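Local structure of McyG protein (Microcystis aeruginosa PCC 7806, 4R0M) at residues R477-P488 against I513-R523. The protein is the adenylation-peptidyl carrier didomain of a microcystin synthetase, seen with phenylalanyl-adenylate, and probably activates phenylalanine for loading onto its carrier domain. Numbering follows the deposited sequence.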
loop_
_atom_site.group_PDB
_atom_site.type_symbol
_atom_site.label_atom_id
_atom_site.label_comp_id
_atom_site.label_asym_id
_atom_site.label_seq_id
_atom_site.Cartn_x
_atom_site.Cartn_y
_atom_site.Cartn_z
ATOM N N ARG A 477 6.867 -36.853 2.242
ATOM C CA ARG A 477 7.064 -37.176 3.656
ATOM C C ARG A 477 5.819 -36.929 4.512
ATOM O O ARG A 477 5.850 -37.120 5.732
ATOM C CB ARG A 477 8.265 -36.407 4.216
ATOM C CG ARG A 477 9.602 -36.858 3.652
ATOM C CD ARG A 477 10.739 -35.977 4.136
ATOM N NE ARG A 477 10.681 -34.636 3.556
ATOM C CZ ARG A 477 11.573 -33.675 3.785
ATOM N NH1 ARG A 477 12.608 -33.895 4.585
ATOM N NH2 ARG A 477 11.428 -32.489 3.210
ATOM N N GLU A 478 4.734 -36.507 3.861
ATOM C CA GLU A 478 3.427 -36.286 4.503
ATOM C C GLU A 478 3.480 -35.343 5.713
ATOM O O GLU A 478 2.821 -35.583 6.730
ATOM C CB GLU A 478 2.761 -37.624 4.874
ATOM C CG GLU A 478 2.564 -38.595 3.712
ATOM C CD GLU A 478 1.278 -38.359 2.934
ATOM O OE1 GLU A 478 1.057 -37.229 2.441
ATOM O OE2 GLU A 478 0.488 -39.319 2.799
ATOM N N THR A 479 4.260 -34.271 5.594
ATOM C CA THR A 479 4.426 -33.307 6.686
ATOM C C THR A 479 4.572 -31.855 6.201
ATOM O O THR A 479 4.914 -31.606 5.042
ATOM C CB THR A 479 5.602 -33.694 7.619
ATOM O OG1 THR A 479 5.594 -32.850 8.779
ATOM C CG2 THR A 479 6.953 -33.574 6.903
ATOM N N ASP A 480 4.307 -30.910 7.100
ATOM C CA ASP A 480 4.384 -29.482 6.786
ATOM C C ASP A 480 5.783 -28.911 6.998
ATOM O O ASP A 480 6.408 -29.135 8.036
ATOM C CB ASP A 480 3.360 -28.697 7.607
ATOM C CG ASP A 480 1.947 -28.861 7.083
ATOM O OD1 ASP A 480 1.710 -28.550 5.895
ATOM O OD2 ASP A 480 1.070 -29.294 7.862
ATOM N N LEU A 481 6.265 -28.173 6.002
ATOM C CA LEU A 481 7.585 -27.555 6.063
ATOM C C LEU A 481 7.480 -26.037 6.185
ATOM O O LEU A 481 6.635 -25.408 5.540
ATOM C CB LEU A 481 8.417 -27.920 4.825
ATOM C CG LEU A 481 8.612 -29.385 4.406
ATOM C CD1 LEU A 481 9.343 -29.454 3.073
ATOM C CD2 LEU A 481 9.350 -30.199 5.460
ATOM N N LEU A 482 8.334 -25.458 7.026
ATOM C CA LEU A 482 8.467 -24.012 7.125
ATOM C C LEU A 482 9.575 -23.554 6.190
ATOM O O LEU A 482 10.709 -24.033 6.276
ATOM C CB LEU A 482 8.775 -23.586 8.565
ATOM C CG LEU A 482 9.202 -22.131 8.807
ATOM C CD1 LEU A 482 8.046 -21.162 8.587
ATOM C CD2 LEU A 482 9.784 -21.966 10.203
ATOM N N ILE A 483 9.241 -22.629 5.294
ATOM C CA ILE A 483 10.212 -22.094 4.345
ATOM C C ILE A 483 10.453 -20.616 4.625
ATOM O O ILE A 483 9.511 -19.845 4.813
ATOM C CB ILE A 483 9.785 -22.322 2.871
ATOM C CG1 ILE A 483 9.710 -23.819 2.549
ATOM C CG2 ILE A 483 10.769 -21.674 1.906
ATOM C CD1 ILE A 483 8.399 -24.475 2.926
ATOM N N ILE A 484 11.728 -20.243 4.661
ATOM C CA ILE A 484 12.137 -18.873 4.910
ATOM C C ILE A 484 12.972 -18.352 3.742
ATOM O O ILE A 484 13.987 -18.946 3.374
ATOM C CB ILE A 484 12.900 -18.752 6.251
ATOM C CG1 ILE A 484 11.908 -18.805 7.418
ATOM C CG2 ILE A 484 13.726 -17.470 6.302
ATOM C CD1 ILE A 484 12.531 -19.116 8.763
ATOM N N THR A 485 12.514 -17.253 3.151
ATOM C CA THR A 485 13.257 -16.570 2.104
ATOM C C THR A 485 13.686 -15.206 2.614
ATOM O O THR A 485 12.963 -14.567 3.379
ATOM C CB THR A 485 12.423 -16.401 0.822
ATOM O OG1 THR A 485 11.191 -15.740 1.134
ATOM C CG2 THR A 485 12.125 -17.759 0.188
ATOM N N PHE A 486 14.869 -14.769 2.193
ATOM C CA PHE A 486 15.435 -13.508 2.645
ATOM C C PHE A 486 16.410 -12.962 1.604
ATOM O O PHE A 486 16.748 -13.647 0.640
ATOM C CB PHE A 486 16.143 -13.698 3.995
ATOM C CG PHE A 486 17.510 -14.316 3.886
ATOM C CD1 PHE A 486 17.660 -15.683 3.678
ATOM C CD2 PHE A 486 18.651 -13.528 3.988
ATOM C CE1 PHE A 486 18.919 -16.251 3.572
ATOM C CE2 PHE A 486 19.915 -14.090 3.880
ATOM C CZ PHE A 486 20.048 -15.453 3.673
ATOM N N SER A 487 16.850 -11.724 1.808
ATOM C CA SER A 487 17.908 -11.138 1.001
ATOM C C SER A 487 19.073 -10.757 1.909
ATOM O O SER A 487 18.854 -10.188 2.981
ATOM C CB SER A 487 17.396 -9.915 0.240
ATOM O OG SER A 487 18.376 -9.427 -0.657
ATOM N N PRO A 488 20.314 -11.083 1.495
ATOM C CA PRO A 488 21.487 -10.811 2.328
ATOM C C PRO A 488 21.850 -9.330 2.364
ATOM O O PRO A 488 21.738 -8.636 1.350
ATOM C CB PRO A 488 22.610 -11.611 1.647
ATOM C CG PRO A 488 21.946 -12.468 0.618
ATOM C CD PRO A 488 20.688 -11.754 0.240
ATOM N N ILE A 513 10.605 -24.629 16.549
ATOM C CA ILE A 513 10.526 -25.265 15.237
ATOM C C ILE A 513 11.590 -24.673 14.317
ATOM O O ILE A 513 12.085 -23.568 14.553
ATOM C CB ILE A 513 9.127 -25.129 14.592
ATOM C CG1 ILE A 513 8.687 -23.658 14.534
ATOM C CG2 ILE A 513 8.112 -25.992 15.332
ATOM C CD1 ILE A 513 7.609 -23.371 13.511
ATOM N N ALA A 514 11.936 -25.412 13.269
ATOM C CA ALA A 514 13.010 -25.007 12.374
ATOM C C ALA A 514 12.544 -24.836 10.932
ATOM O O ALA A 514 11.623 -25.523 10.493
ATOM C CB ALA A 514 14.143 -26.011 12.442
ATOM N N PRO A 515 13.172 -23.904 10.193
ATOM C CA PRO A 515 12.916 -23.835 8.756
ATOM C C PRO A 515 13.543 -25.022 8.028
ATOM O O PRO A 515 14.714 -25.340 8.258
ATOM C CB PRO A 515 13.599 -22.531 8.332
ATOM C CG PRO A 515 14.611 -22.255 9.388
ATOM C CD PRO A 515 14.031 -22.798 10.659
ATOM N N ALA A 516 12.760 -25.676 7.173
ATOM C CA ALA A 516 13.271 -26.766 6.345
ATOM C C ALA A 516 14.255 -26.228 5.306
ATOM O O ALA A 516 15.317 -26.817 5.087
ATOM C CB ALA A 516 12.129 -27.511 5.674
ATOM N N TYR A 517 13.899 -25.101 4.689
ATOM C CA TYR A 517 14.758 -24.443 3.705
ATOM C C TYR A 517 14.900 -22.952 3.992
ATOM O O TYR A 517 13.931 -22.288 4.365
ATOM C CB TYR A 517 14.216 -24.644 2.286
ATOM C CG TYR A 517 14.010 -26.091 1.890
ATOM C CD1 TYR A 517 15.073 -26.863 1.419
ATOM C CD2 TYR A 517 12.751 -26.684 1.982
ATOM C CE1 TYR A 517 14.886 -28.188 1.053
ATOM C CE2 TYR A 517 12.553 -28.007 1.618
ATOM C CZ TYR A 517 13.624 -28.753 1.154
ATOM O OH TYR A 517 13.433 -30.067 0.793
ATOM N N VAL A 518 16.115 -22.440 3.821
ATOM C CA VAL A 518 16.392 -21.011 3.947
ATOM C C VAL A 518 17.094 -20.545 2.677
ATOM O O VAL A 518 18.258 -20.877 2.441
ATOM C CB VAL A 518 17.251 -20.681 5.191
ATOM C CG1 VAL A 518 17.468 -19.180 5.314
ATOM C CG2 VAL A 518 16.602 -21.215 6.459
ATOM N N ILE A 519 16.377 -19.773 1.862
ATOM C CA ILE A 519 16.852 -19.391 0.532
ATOM C C ILE A 519 17.195 -17.901 0.424
ATOM O O ILE A 519 16.311 -17.045 0.538
ATOM C CB ILE A 519 15.824 -19.754 -0.562
ATOM C CG1 ILE A 519 15.270 -21.169 -0.343
ATOM C CG2 ILE A 519 16.452 -19.610 -1.944
ATOM C CD1 ILE A 519 13.848 -21.361 -0.824
ATOM N N PRO A 520 18.486 -17.588 0.202
ATOM C CA PRO A 520 18.922 -16.227 -0.103
ATOM C C PRO A 520 18.418 -15.792 -1.473
ATOM O O PRO A 520 18.328 -16.612 -2.393
ATOM C CB PRO A 520 20.451 -16.339 -0.122
ATOM C CG PRO A 520 20.765 -17.577 0.645
ATOM C CD PRO A 520 19.629 -18.505 0.346
ATOM N N LEU A 521 18.087 -14.511 -1.599
ATOM C CA LEU A 521 17.574 -13.971 -2.850
ATOM C C LEU A 521 18.146 -12.605 -3.188
ATOM O O LEU A 521 18.387 -11.779 -2.304
ATOM C CB LEU A 521 16.047 -13.902 -2.823
ATOM C CG LEU A 521 15.297 -15.103 -3.396
ATOM C CD1 LEU A 521 13.824 -15.027 -3.028
ATOM C CD2 LEU A 521 15.472 -15.180 -4.908
ATOM N N GLU A 522 18.372 -12.385 -4.480
ATOM C CA GLU A 522 18.735 -11.068 -4.991
ATOM C C GLU A 522 17.554 -10.124 -4.797
ATOM O O GLU A 522 16.404 -10.494 -5.054
ATOM C CB GLU A 522 19.163 -11.129 -6.469
ATOM C CG GLU A 522 18.478 -12.196 -7.315
ATOM C CD GLU A 522 19.094 -13.581 -7.150
ATOM O OE1 GLU A 522 18.363 -14.503 -6.723
ATOM O OE2 GLU A 522 20.302 -13.750 -7.439
ATOM N N ARG A 523 17.855 -8.915 -4.326
ATOM C CA ARG A 523 16.843 -7.917 -3.957
ATOM C C ARG A 523 15.807 -7.688 -5.054
ATOM O O ARG A 523 14.621 -7.530 -4.766
ATOM C CB ARG A 523 17.503 -6.584 -3.578
ATOM C CG ARG A 523 18.599 -6.693 -2.525
ATOM C CD ARG A 523 19.120 -5.334 -2.076
ATOM N NE ARG A 523 19.617 -4.513 -3.182
ATOM C CZ ARG A 523 19.057 -3.377 -3.595
ATOM N NH1 ARG A 523 17.973 -2.899 -2.993
ATOM N NH2 ARG A 523 19.587 -2.708 -4.611
#
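F486 and P520 fit closely across these two parallel strands. The proline lies across one face of the ring, its CA 4.1 Å from the ring centroid in a CH-pi contact, while its CG reaches the rim atom CE1 of F486. On the V518 side, CG1 of V518 pushes against that same CE1 at 3.7 Å, and V499 and I503 of helix 498-511 also touch the phenylalanine. The ring stands there because chi1 of F486 (79°) sets CG between the backbone N and the carbonyl carbon. Further back on this face, CD1 of I484 butts into the P515 ring, 3.6 Å from its CB, and V507 of the helix also touches that proline.

On the other face I519 runs alongside I483 and T485, pointing the same way, and its CD1 rests over the gap between the two CG2 methyls, 4.1 Å from each. Here F543 of helix 536-545 covers I483 and I519. At the edge of the Y517 ring, near its plane, sit CD1 of L481 and CG1 of I483.

Between the faces runs the backbone ladder: A516 N bonds to L482 O, bent at 139°, then I484 N to Y517 O almost straight (175°), I519 N to I484 O, F486 N to I519 O and, weakly, L521 N to F486 O. At S487 a side chain joins in: its OG donates to L521 O at 2.9 Å, with CG of R523 pressed against that hydroxyl.

Strand 479-486, helix 498-511 and strand 517-520 thus form a beta-alpha-beta crossover, the helix packed on the F486 face, in the small C-terminal subdomain characteristic of ANL adenylating enzymes.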